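Local coordinates for uncharacterized protein (Bacteroides uniformis, PDB 4IYK) that is of unknown function but is thought to bind carbohydrate, joining a transthyretin-like N-terminal domain to a C-terminal domain of the E-set, immunoglobulin-like type, at residues N36-K41 against G80-F85; S111-K116 against T122-L127; F142-M147 against V153-N158; S167-I172 against L204-G209; D189-K192 against N196-F199. One frame throughout, in Å; residues are numbered along the deposited sequence.

In the fold
Contact 1 belongs to the N-terminal domain, and contacts 2 to 5 to the C-terminal one, where a three-stranded sheet and a larger antiparallel sheet face each other. Contacts 3 and 5 are neighbours, their centres about 7 Å apart, joined where Tyr198 N probably bonds to Phe144 O between strands 135-144 and 196-206. Contact 2, a hairpin of the smaller sheet, reaches contact 5 through Val114 on Phe199 and contact 4 through Leu127 on Ile172. Contact 4 lies at the far end of strand 196-206, its centre about 30 Å from that of contact 5. Towards the other domain, its Val207 touches Tyr83 of contact 1, the two centres being about 17 Å apart.

Contact 1: residues N36-K41 against G80-F85; sequences NGNAIK and GNFYPF
Asn38 turns its CG away from its own carbonyl carbon (chi1 -70°), which carries the amide across to Asn81. The CG of Asn81 instead lies between its backbone N and carbonyl carbon (chi1 66°), and this brings the end of its side chain to Asn38. Two hydrogen bonds result, one from each end of the Asn38 amide. Asn38 OD1 accepts from Asn81 N at 2.9 Å, with the donor in the carbonyl plane. Asn38 ND2 donates to Asn81 OD1, also at 2.9 Å; that oxygen lies in the Asn38 amide plane, but the donor stands above the Asn81 carbonyl plane, the two amides being 84° apart. Gripped at both ends, the Asn38 amide is fixed in rotation. Asn38 ND2 also lies 3.4 Å from Phe82 CE2, at the ring edge. Gly80 brings its CA to 3.2 Å from Asn38 OD1. The contact ties the chain entering strand 40-44 to the loop between strands 67-77 and 85-92. Phe82 packs edge-to-face on Phe77 of strand 67-77 and touches Val103 of strand 95-103, while Asn81 ND2 reaches His215 O, next to strand 216-224 of the C-terminal domain.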
# COMPACT_ATOMS: atom_id res chain seq x y z
N ASN A 36 -0.27 10.32 0.16
CA ASN A 36 1.14 10.05 -0.16
C ASN A 36 1.34 8.57 -0.57
O ASN A 36 2.34 7.94 -0.22
CB ASN A 36 2.08 10.45 1.01
CG ASN A 36 2.09 11.94 1.24
OD1 ASN A 36 2.22 12.71 0.30
ND2 ASN A 36 1.83 12.37 2.47
N GLY A 37 0.40 8.07 -1.35
CA GLY A 37 0.43 6.71 -1.87
C GLY A 37 -0.12 6.72 -3.27
O GLY A 37 0.10 7.68 -4.01
N ASN A 38 -0.87 5.67 -3.62
CA ASN A 38 -1.50 5.52 -4.92
C ASN A 38 -2.61 6.54 -5.10
O ASN A 38 -3.21 6.99 -4.12
CB ASN A 38 -2.08 4.10 -5.09
CG ASN A 38 -1.05 3.01 -5.23
OD1 ASN A 38 0.11 3.26 -5.62
ND2 ASN A 38 -1.45 1.75 -4.95
N ALA A 39 -2.91 6.86 -6.34
CA ALA A 39 -3.97 7.81 -6.67
C ALA A 39 -4.43 7.61 -8.10
O ALA A 39 -3.66 7.18 -8.95
CB ALA A 39 -3.48 9.25 -6.47
N ILE A 40 -5.70 7.93 -8.36
CA ILE A 40 -6.29 7.89 -9.68
C ILE A 40 -6.29 9.33 -10.23
O ILE A 40 -7.02 10.16 -9.70
CB ILE A 40 -7.74 7.29 -9.66
CG1 ILE A 40 -7.78 5.89 -8.99
CG2 ILE A 40 -8.34 7.28 -11.07
CD1 ILE A 40 -9.17 5.41 -8.72
N LYS A 41 -5.47 9.62 -11.26
CA LYS A 41 -5.45 10.95 -11.87
C LYS A 41 -6.33 10.90 -13.11
O LYS A 41 -6.16 10.01 -13.95
CB LYS A 41 -4.02 11.44 -12.20
CG LYS A 41 -3.19 11.76 -10.97
CD LYS A 41 -1.80 12.30 -11.30
CE LYS A 41 -1.01 12.53 -10.04
NZ LYS A 41 0.11 13.49 -10.24
N GLY A 80 3.26 5.62 -7.86
CA GLY A 80 2.59 4.73 -6.93
C GLY A 80 3.47 3.59 -6.50
O GLY A 80 4.69 3.71 -6.47
N ASN A 81 2.84 2.47 -6.17
CA ASN A 81 3.55 1.25 -5.77
C ASN A 81 3.32 0.12 -6.80
O ASN A 81 3.55 -1.06 -6.51
CB ASN A 81 3.16 0.84 -4.35
CG ASN A 81 1.73 0.39 -4.16
OD1 ASN A 81 0.98 0.16 -5.13
ND2 ASN A 81 1.39 0.14 -2.88
N PHE A 82 2.87 0.50 -8.00
CA PHE A 82 2.68 -0.43 -9.09
C PHE A 82 3.14 0.26 -10.36
O PHE A 82 3.24 1.49 -10.39
CB PHE A 82 1.24 -0.96 -9.19
CG PHE A 82 0.14 0.06 -9.31
CD1 PHE A 82 -0.20 0.59 -10.56
CD2 PHE A 82 -0.64 0.41 -8.21
CE1 PHE A 82 -1.24 1.52 -10.67
CE2 PHE A 82 -1.68 1.33 -8.33
CZ PHE A 82 -1.98 1.87 -9.56
N TYR A 83 3.45 -0.54 -11.40
CA TYR A 83 3.93 -0.00 -12.68
C TYR A 83 2.90 0.95 -13.30
O TYR A 83 1.70 0.62 -13.35
CB TYR A 83 4.33 -1.11 -13.67
CG TYR A 83 5.70 -1.69 -13.39
CD1 TYR A 83 5.86 -2.74 -12.49
CD2 TYR A 83 6.84 -1.15 -13.98
CE1 TYR A 83 7.12 -3.28 -12.23
CE2 TYR A 83 8.10 -1.67 -13.71
CZ TYR A 83 8.24 -2.71 -12.80
OH TYR A 83 9.48 -3.23 -12.53
N PRO A 84 3.36 2.17 -13.67
CA PRO A 84 2.47 3.16 -14.28
C PRO A 84 1.88 2.73 -15.62
O PRO A 84 2.47 1.94 -16.36
CB PRO A 84 3.40 4.38 -14.48
CG PRO A 84 4.74 3.80 -14.64
CD PRO A 84 4.75 2.68 -13.62
N PHE A 85 0.72 3.27 -15.91
CA PHE A 85 -0.03 3.07 -17.14
C PHE A 85 -1.16 4.08 -17.21
O PHE A 85 -1.50 4.75 -16.22
CB PHE A 85 -0.58 1.62 -17.27
CG PHE A 85 -1.62 1.20 -16.25
CD1 PHE A 85 -1.25 0.67 -15.03
CD2 PHE A 85 -2.98 1.28 -16.55
CE1 PHE A 85 -2.20 0.28 -14.09
CE2 PHE A 85 -3.94 0.87 -15.62
CZ PHE A 85 -3.54 0.38 -14.39

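Contact 2: residues S111-K116 against T122-L127; sequences SPKVEK and TATFSL
Thr122, Thr124 and Lys113 have the most surface buried here, and their backbones carry the bonding. Lys113 and Thr124 form a hydrogen-bonded antiparallel pair: Lys113 N donates to Thr124 O at 2.9 Å, and Thr124 N returns a bond of the same length to Lys113 O. Two residues along, Thr122 N reaches Glu115 O at 2.8 Å in an almost straight bond (175°), answered by Glu115 N on Thr122 O at 3.0 Å. The side chains of Lys113 and Thr124 leave the sheet alongside each other, with Thr124 OG1 3.5 Å from Lys113 CB. The hydroxyl gets there because OG1 sits between its backbone N and carbonyl carbon (chi1 58°), and it is also hydrogen-bonded to a water that donates to Ser111 O. Strands 107-117 and 120-129 make a beta hairpin, two of the three strands in the smaller sheet of a beta sandwich, consistent with the immunoglobulin-like fold of E-set domains. On the face turned from the two threonines, the non-hydrogen-bonded pair Val114 and Ala123 brings CG2 and CB to 4.2 Å. Val114 continues into the interior, against Phe199 and Ile201 of the opposing sheet. Beside Thr122 and Thr124, strand 178-183 adds Ser181 and Thr179.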
# COMPACT_ATOMS: atom_id res chain seq x y z
N SER A 111 3.24 -14.81 2.35
CA SER A 111 3.03 -15.52 3.62
C SER A 111 3.21 -14.56 4.83
O SER A 111 3.97 -14.88 5.74
CB SER A 111 4.00 -16.70 3.70
OG SER A 111 3.77 -17.59 2.62
N PRO A 112 2.60 -13.34 4.83
CA PRO A 112 2.82 -12.45 5.97
C PRO A 112 2.20 -13.00 7.25
O PRO A 112 1.10 -13.55 7.23
CB PRO A 112 2.14 -11.15 5.53
CG PRO A 112 1.07 -11.58 4.63
CD PRO A 112 1.66 -12.73 3.87
N LYS A 113 2.94 -12.87 8.36
CA LYS A 113 2.52 -13.30 9.69
C LYS A 113 2.98 -12.25 10.69
O LYS A 113 4.16 -11.91 10.68
CB LYS A 113 3.14 -14.67 10.00
CG LYS A 113 2.36 -15.55 10.97
CD LYS A 113 3.12 -16.86 11.18
CE LYS A 113 2.48 -17.78 12.19
NZ LYS A 113 3.34 -18.96 12.50
N VAL A 114 2.07 -11.70 11.52
CA VAL A 114 2.43 -10.72 12.56
C VAL A 114 1.85 -11.23 13.88
O VAL A 114 0.63 -11.41 13.99
CB VAL A 114 2.01 -9.24 12.27
CG1 VAL A 114 2.58 -8.30 13.33
CG2 VAL A 114 2.44 -8.79 10.87
N GLU A 115 2.72 -11.52 14.85
CA GLU A 115 2.19 -12.01 16.11
C GLU A 115 2.98 -11.52 17.32
O GLU A 115 4.15 -11.13 17.22
CB GLU A 115 2.08 -13.55 16.14
CG GLU A 115 3.32 -14.33 15.75
CD GLU A 115 3.11 -15.83 15.67
OE1 GLU A 115 2.03 -16.27 15.21
OE2 GLU A 115 4.05 -16.57 16.04
N LYS A 116 2.28 -11.55 18.45
CA LYS A 116 2.78 -11.18 19.76
C LYS A 116 3.21 -12.44 20.50
O LYS A 116 2.40 -13.36 20.63
CB LYS A 116 1.69 -10.43 20.55
CG LYS A 116 2.09 -9.98 21.95
CD LYS A 116 0.89 -9.36 22.66
CE LYS A 116 1.25 -8.78 24.01
NZ LYS A 116 1.48 -9.82 25.05
N THR A 122 6.47 -9.75 16.47
CA THR A 122 7.36 -10.26 15.43
C THR A 122 6.61 -10.44 14.11
O THR A 122 5.55 -11.05 14.08
CB THR A 122 8.04 -11.58 15.87
OG1 THR A 122 8.89 -11.29 16.97
CG2 THR A 122 8.90 -12.21 14.77
N ALA A 123 7.22 -9.95 13.01
CA ALA A 123 6.70 -10.09 11.65
C ALA A 123 7.62 -11.00 10.86
O ALA A 123 8.84 -10.89 10.97
CB ALA A 123 6.59 -8.72 10.98
N THR A 124 7.05 -11.98 10.15
CA THR A 124 7.79 -12.91 9.28
C THR A 124 7.09 -12.91 7.94
O THR A 124 5.85 -12.81 7.88
CB THR A 124 7.94 -14.31 9.89
OG1 THR A 124 6.65 -14.86 10.17
CG2 THR A 124 8.82 -14.32 11.14
N PHE A 125 7.88 -12.96 6.87
CA PHE A 125 7.37 -12.85 5.51
C PHE A 125 8.46 -13.11 4.47
O PHE A 125 9.65 -13.12 4.76
CB PHE A 125 6.75 -11.43 5.27
CG PHE A 125 7.69 -10.26 5.49
CD1 PHE A 125 7.94 -9.77 6.78
CD2 PHE A 125 8.35 -9.66 4.42
CE1 PHE A 125 8.82 -8.71 6.98
CE2 PHE A 125 9.22 -8.58 4.63
CZ PHE A 125 9.44 -8.11 5.91
N SER A 126 8.01 -13.28 3.23
CA SER A 126 8.80 -13.43 2.03
C SER A 126 8.37 -12.34 1.07
O SER A 126 7.32 -11.72 1.26
CB SER A 126 8.60 -14.82 1.42
OG SER A 126 9.41 -15.76 2.10
N LEU A 127 9.16 -12.13 0.01
CA LEU A 127 8.89 -11.12 -1.00
C LEU A 127 9.04 -11.69 -2.38
O LEU A 127 9.86 -12.58 -2.62
CB LEU A 127 9.80 -9.89 -0.85
CG LEU A 127 9.75 -9.13 0.48
CD1 LEU A 127 10.83 -8.08 0.54
CD2 LEU A 127 8.41 -8.49 0.72
O HOH W 1 5.57 -15.98 7.40

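Contact 3: residues F142-M147 against V153-N158; sequences FAFSDM and VKLTLN
Phe144 and Val153 meet with one methyl set squarely over the ring: Val153 CG1 lies 3.6 Å from the centroid and only 14° off the ring normal, a CH-pi contact. The ring is presented to the loop because its CG lies roughly opposite the backbone N (chi1 -152°). Leu155 crosses the Phe144 side chain at about a right angle, its CG 3.9 Å from Phe144 CD1. Between Val153 and Leu155 the backbone of Lys154 runs past the ring edge, with Lys154 C 3.7 Å from Phe144 CD1. The Lys154 side chain heads in the other direction along the strand, where its extended chain brings Lys154 CD to the edge of the Phe142 ring, 3.7 Å from Phe142 CD1. Phe142 also meets His215 edge-to-face, so that residues from different parts of the chain gather round it.

The backbone joins the segments in the middle. Leu155 N donates to Ala143 O at 3.0 Å, and a water accepts from Ala143 N while donating to Leu155 O. The water thereby stands in for the second direct bond that a regular strand pair would have. On its other edge, strand 135-144 pairs with strand 196-206, Phe144 bonding to Tyr198. Segment 153-158 thus follows the end of the strand without being a regular strand itself. With one direct bond and one water bridge across it, the contact depends largely on apolar surface: the methyl on Phe144, the leucines on Ala143 and the aliphatic part of Lys154 on Phe142.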
# COMPACT_ATOMS: atom_id res chain seq x y z
N PHE A 142 5.20 -1.32 10.21
CA PHE A 142 4.55 -0.09 10.66
C PHE A 142 3.55 -0.40 11.75
O PHE A 142 2.91 -1.44 11.72
CB PHE A 142 3.87 0.65 9.50
CG PHE A 142 4.84 1.07 8.43
CD1 PHE A 142 5.63 2.22 8.59
CD2 PHE A 142 5.02 0.30 7.27
CE1 PHE A 142 6.53 2.62 7.59
CE2 PHE A 142 5.92 0.71 6.27
CZ PHE A 142 6.69 1.85 6.45
N ALA A 143 3.41 0.53 12.70
CA ALA A 143 2.44 0.42 13.79
C ALA A 143 1.65 1.72 13.99
O ALA A 143 2.22 2.82 13.91
CB ALA A 143 3.16 0.05 15.09
N PHE A 144 0.33 1.60 14.28
CA PHE A 144 -0.51 2.76 14.62
C PHE A 144 -1.72 2.35 15.48
O PHE A 144 -2.09 1.17 15.51
CB PHE A 144 -0.98 3.54 13.37
CG PHE A 144 -1.22 5.00 13.69
CD1 PHE A 144 -0.15 5.85 14.00
CD2 PHE A 144 -2.51 5.53 13.72
CE1 PHE A 144 -0.37 7.20 14.30
CE2 PHE A 144 -2.73 6.87 14.03
CZ PHE A 144 -1.66 7.70 14.34
N SER A 145 -2.37 3.32 16.11
CA SER A 145 -3.55 3.10 16.98
C SER A 145 -4.86 2.88 16.15
O SER A 145 -5.92 2.71 16.73
CB SER A 145 -3.74 4.26 17.96
OG SER A 145 -3.82 5.47 17.24
N ASP A 146 -4.78 2.91 14.82
CA ASP A 146 -5.96 2.66 13.97
C ASP A 146 -5.50 1.90 12.68
O ASP A 146 -4.29 1.74 12.43
CB ASP A 146 -6.81 3.94 13.69
CG ASP A 146 -6.18 5.00 12.79
OD1 ASP A 146 -5.48 4.64 11.82
OD2 ASP A 146 -6.37 6.19 13.06
N MSE A 147 -6.50 1.42 11.92
CA MSE A 147 -6.37 0.61 10.70
C MSE A 147 -5.73 1.36 9.51
O MSE A 147 -5.43 0.72 8.49
CB MSE A 147 -7.77 0.09 10.28
CG MSE A 147 -8.71 1.22 9.77
SE MSE A 147 -10.35 0.68 8.82
CE MSE A 147 -11.31 -0.03 10.38
N VAL A 153 1.09 6.95 8.05
CA VAL A 153 0.39 7.00 9.36
C VAL A 153 1.09 5.99 10.29
O VAL A 153 0.82 4.79 10.24
CB VAL A 153 -1.14 6.70 9.17
CG1 VAL A 153 -1.90 6.79 10.49
CG2 VAL A 153 -1.77 7.65 8.14
N LYS A 154 2.09 6.46 11.04
CA LYS A 154 2.92 5.57 11.84
C LYS A 154 3.45 6.22 13.10
O LYS A 154 3.59 7.45 13.17
CB LYS A 154 4.12 5.08 10.99
CG LYS A 154 5.03 6.22 10.53
CD LYS A 154 6.09 5.77 9.53
CE LYS A 154 6.87 7.00 9.06
NZ LYS A 154 8.14 6.61 8.43
N LEU A 155 3.77 5.36 14.08
CA LEU A 155 4.37 5.74 15.35
C LEU A 155 5.89 5.68 15.20
O LEU A 155 6.40 4.93 14.38
CB LEU A 155 3.89 4.79 16.47
CG LEU A 155 2.39 4.83 16.76
CD1 LEU A 155 1.97 3.61 17.58
CD2 LEU A 155 2.00 6.16 17.46
N THR A 156 6.59 6.51 15.97
CA THR A 156 8.06 6.56 16.00
C THR A 156 8.46 5.56 17.08
O THR A 156 8.03 5.72 18.23
CB THR A 156 8.49 7.99 16.29
OG1 THR A 156 7.91 8.83 15.29
CG2 THR A 156 10.02 8.15 16.34
N LEU A 157 9.27 4.56 16.72
CA LEU A 157 9.64 3.48 17.63
C LEU A 157 11.13 3.43 17.96
O LEU A 157 11.97 3.83 17.15
CB LEU A 157 9.22 2.13 17.01
CG LEU A 157 7.72 1.95 16.66
CD1 LEU A 157 7.49 0.65 15.90
CD2 LEU A 157 6.81 2.02 17.92
N ASN A 158 11.45 2.83 19.13
CA ASN A 158 12.82 2.63 19.60
C ASN A 158 13.31 1.22 19.32
O ASN A 158 12.51 0.29 19.37
CB ASN A 158 12.90 2.87 21.10
CG ASN A 158 12.37 4.18 21.59
OD1 ASN A 158 12.73 5.24 21.09
ND2 ASN A 158 11.60 4.12 22.66
O HOH W 2 5.61 2.51 13.00

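Contact 4: residues S167-I172 against L204-G209; sequences SPSTAI and LADVSG
Asp206 offers its carboxylate to Ser169 by one oxygen. Ser169 OG comes to OD2 on the anti side, 19° out of the carboxylate plane, so the hydroxyl arrives near the edge of the flat group and not over a face. Ser169 OG donates to Asp206 OD2 at 2.5 Å, a distance short enough that its exact value is doubtful. Ser169 CB follows behind its hydroxyl, 3.3 Å from Asp206 OD2 and 3.8 Å from Asp206 CB. The torsions explain the meeting: Ser169 OG lies between its backbone N and carbonyl carbon (chi1 58°), whereas Asp206 CG extends opposite its own backbone N (chi1 173°). Both residues belong to the larger sheet of the sandwich, where strands 169-171 and 196-206 each pair antiparallel with strand 135-144. Asp206 bonds through its backbone to Lys135, and Thr170, next to Ser169, to Leu136. The side-chain bond therefore links the two partner strands near the start of strand 135-144, and Ser169 also touches Lys135. A cis peptide bond precedes Pro168, just ahead of Ser169. Further along, Ile172 packs on Leu127 and Ala129 of the opposing sheet, while Ala205, beside the aspartate, reaches Ile107 and Tyr106.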
# COMPACT_ATOMS: atom_id res chain seq x y z
N SER A 167 21.40 -0.70 1.41
CA SER A 167 22.18 0.26 0.64
C SER A 167 23.55 -0.36 0.30
O SER A 167 24.37 -0.55 1.20
CB SER A 167 22.32 1.59 1.38
OG SER A 167 23.09 2.49 0.60
N PRO A 168 23.79 -0.73 -0.98
CA PRO A 168 22.90 -0.62 -2.15
C PRO A 168 21.68 -1.53 -2.05
O PRO A 168 21.72 -2.51 -1.31
CB PRO A 168 23.81 -1.06 -3.33
CG PRO A 168 25.22 -0.98 -2.80
CD PRO A 168 25.09 -1.34 -1.35
N SER A 169 20.60 -1.19 -2.78
CA SER A 169 19.36 -1.98 -2.84
C SER A 169 19.70 -3.42 -3.26
O SER A 169 20.57 -3.62 -4.09
CB SER A 169 18.36 -1.35 -3.80
OG SER A 169 18.90 -1.21 -5.10
N THR A 170 19.07 -4.40 -2.59
CA THR A 170 19.38 -5.83 -2.72
C THR A 170 18.44 -6.58 -3.68
O THR A 170 17.36 -6.09 -4.02
CB THR A 170 19.38 -6.45 -1.29
OG1 THR A 170 20.11 -7.67 -1.30
CG2 THR A 170 17.98 -6.67 -0.72
N ALA A 171 18.86 -7.78 -4.11
CA ALA A 171 18.08 -8.65 -5.00
C ALA A 171 16.90 -9.26 -4.25
O ALA A 171 17.04 -9.58 -3.07
CB ALA A 171 18.95 -9.75 -5.57
N ILE A 172 15.77 -9.48 -4.94
CA ILE A 172 14.60 -10.12 -4.33
C ILE A 172 14.64 -11.59 -4.75
O ILE A 172 14.71 -11.91 -5.94
CB ILE A 172 13.24 -9.43 -4.66
CG1 ILE A 172 13.19 -7.99 -4.11
CG2 ILE A 172 12.03 -10.25 -4.10
CD1 ILE A 172 12.21 -7.04 -4.86
N LEU A 204 9.57 -1.42 0.38
CA LEU A 204 9.86 -0.35 -0.57
C LEU A 204 10.84 -0.84 -1.64
O LEU A 204 11.99 -1.19 -1.35
CB LEU A 204 10.39 0.91 0.16
CG LEU A 204 10.63 2.16 -0.74
CD1 LEU A 204 9.32 2.69 -1.33
CD2 LEU A 204 11.38 3.28 0.04
N ALA A 205 10.39 -0.85 -2.89
CA ALA A 205 11.22 -1.26 -4.03
C ALA A 205 12.10 -0.12 -4.53
O ALA A 205 11.87 1.04 -4.21
CB ALA A 205 10.34 -1.75 -5.17
N ASP A 206 13.07 -0.47 -5.38
CA ASP A 206 13.97 0.40 -6.12
C ASP A 206 13.76 0.02 -7.60
O ASP A 206 13.99 -1.14 -7.98
CB ASP A 206 15.40 0.22 -5.60
CG ASP A 206 16.48 0.95 -6.39
OD1 ASP A 206 16.20 2.06 -6.89
OD2 ASP A 206 17.59 0.41 -6.49
N VAL A 207 13.17 0.96 -8.40
CA VAL A 207 12.73 0.81 -9.80
C VAL A 207 13.02 2.11 -10.61
O VAL A 207 12.87 3.21 -10.07
CB VAL A 207 11.19 0.48 -9.87
CG1 VAL A 207 10.76 0.07 -11.28
CG2 VAL A 207 10.77 -0.57 -8.85
N SER A 208 13.38 1.98 -11.91
CA SER A 208 13.63 3.14 -12.76
C SER A 208 12.49 3.51 -13.72
O SER A 208 11.75 2.64 -14.16
CB SER A 208 14.86 2.91 -13.60
OG SER A 208 14.45 2.81 -14.95
N GLY A 209 12.47 4.77 -14.15
CA GLY A 209 11.53 5.28 -15.15
C GLY A 209 10.13 5.51 -14.63
O GLY A 209 9.28 6.07 -15.33

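Contact 5: residues D189-K192 against N196-F199; sequences DVLK and NYYF
Val190, Leu191 and Lys192 lie against Tyr197 where a loop leads into strand 196-206, at one end of the beta sandwich. The chain bends through the three residues between the segments, and Tyr197, near the start of the strand, points its side chain at the loop before it. Val190 O lies 3.5 Å from Tyr197 CE1, oblique to the ring. Leu191 makes the main apolar contact. With CG turned opposite its carbonyl carbon (chi1 -68°), Leu191 sends CD2 over one face of the Tyr197 ring, 3.9 Å from the centroid, in a CH-pi contact. The methyl sits towards the rim of that face, nearest CG and CD1, and Leu191 CD2 also lies 4.3 Å from Phe199 CZ. Leu191 further packs on Ile182 of the smaller sheet, as does Phe199, so the leucine joins the loop to the interior between the two sheets; Leu155 and the C-terminal Leu225 are among its other neighbours. Lys192 follows at the phenol end. Lys192 CB and CG both come close to Tyr197 OH, CB at 3.5 Å, before the chain bends at its third torsion and carries the ammonium group off from the tyrosine. Lys192 O lies in the ring plane, at the edge, 3.6 Å from Tyr197 CE2. Lys192 N donates to Tyr197 OH in a nearly straight bond of 3.0 Å, with 166° at the hydrogen.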
# COMPACT_ATOMS: atom_id res chain seq x y z
N ASP A 189 5.54 3.79 25.68
CA ASP A 189 5.06 5.18 25.60
C ASP A 189 4.02 5.36 24.47
O ASP A 189 3.05 6.11 24.65
CB ASP A 189 6.27 6.15 25.42
CG ASP A 189 7.09 6.00 24.15
OD1 ASP A 189 7.19 4.86 23.62
OD2 ASP A 189 7.67 7.02 23.69
N VAL A 190 4.19 4.66 23.34
CA VAL A 190 3.29 4.80 22.19
C VAL A 190 2.52 3.49 21.88
O VAL A 190 1.56 3.54 21.12
CB VAL A 190 4.01 5.35 20.93
CG1 VAL A 190 4.55 6.76 21.20
CG2 VAL A 190 5.11 4.41 20.42
N LEU A 191 2.93 2.34 22.45
CA LEU A 191 2.21 1.06 22.28
C LEU A 191 1.75 0.68 23.67
O LEU A 191 2.46 0.01 24.41
CB LEU A 191 3.12 -0.01 21.63
CG LEU A 191 3.50 0.25 20.15
CD1 LEU A 191 4.56 -0.73 19.70
CD2 LEU A 191 2.31 0.18 19.24
N LYS A 192 0.60 1.21 24.06
CA LYS A 192 0.12 1.13 25.43
C LYS A 192 -0.53 -0.18 25.78
O LYS A 192 -1.36 -0.70 25.05
CB LYS A 192 -0.83 2.30 25.75
CG LYS A 192 -0.21 3.67 25.45
CD LYS A 192 -1.10 4.79 25.97
CE LYS A 192 -1.22 5.94 25.01
NZ LYS A 192 -2.36 6.83 25.36
N ASN A 196 -5.67 -1.72 21.57
CA ASN A 196 -5.56 -2.34 20.24
C ASN A 196 -4.67 -1.51 19.33
O ASN A 196 -4.83 -0.28 19.25
CB ASN A 196 -6.95 -2.47 19.57
CG ASN A 196 -7.80 -3.59 20.09
OD1 ASN A 196 -7.44 -4.76 20.05
ND2 ASN A 196 -9.01 -3.25 20.49
N TYR A 197 -3.75 -2.18 18.63
CA TYR A 197 -2.86 -1.58 17.65
C TYR A 197 -2.87 -2.39 16.36
O TYR A 197 -3.11 -3.62 16.37
CB TYR A 197 -1.41 -1.43 18.19
CG TYR A 197 -1.37 -0.38 19.28
CD1 TYR A 197 -1.25 0.98 18.97
CD2 TYR A 197 -1.57 -0.72 20.62
CE1 TYR A 197 -1.30 1.96 19.96
CE2 TYR A 197 -1.56 0.24 21.62
CZ TYR A 197 -1.44 1.58 21.29
OH TYR A 197 -1.49 2.53 22.29
N TYR A 198 -2.65 -1.68 15.26
CA TYR A 198 -2.64 -2.21 13.91
C TYR A 198 -1.20 -2.19 13.38
O TYR A 198 -0.50 -1.18 13.51
CB TYR A 198 -3.60 -1.40 13.04
CG TYR A 198 -5.05 -1.51 13.49
CD1 TYR A 198 -5.50 -0.87 14.64
CD2 TYR A 198 -5.96 -2.29 12.78
CE1 TYR A 198 -6.83 -0.95 15.05
CE2 TYR A 198 -7.31 -2.36 13.17
CZ TYR A 198 -7.73 -1.70 14.31
OH TYR A 198 -9.04 -1.81 14.73
N PHE A 199 -0.75 -3.36 12.92
CA PHE A 199 0.61 -3.58 12.42
C PHE A 199 0.55 -3.92 10.95
O PHE A 199 -0.38 -4.60 10.51
CB PHE A 199 1.32 -4.70 13.23
CG PHE A 199 1.44 -4.37 14.70
CD1 PHE A 199 2.55 -3.67 15.18
CD2 PHE A 199 0.41 -4.67 15.59
CE1 PHE A 199 2.64 -3.31 16.54
CE2 PHE A 199 0.51 -4.32 16.94
CZ PHE A 199 1.61 -3.63 17.40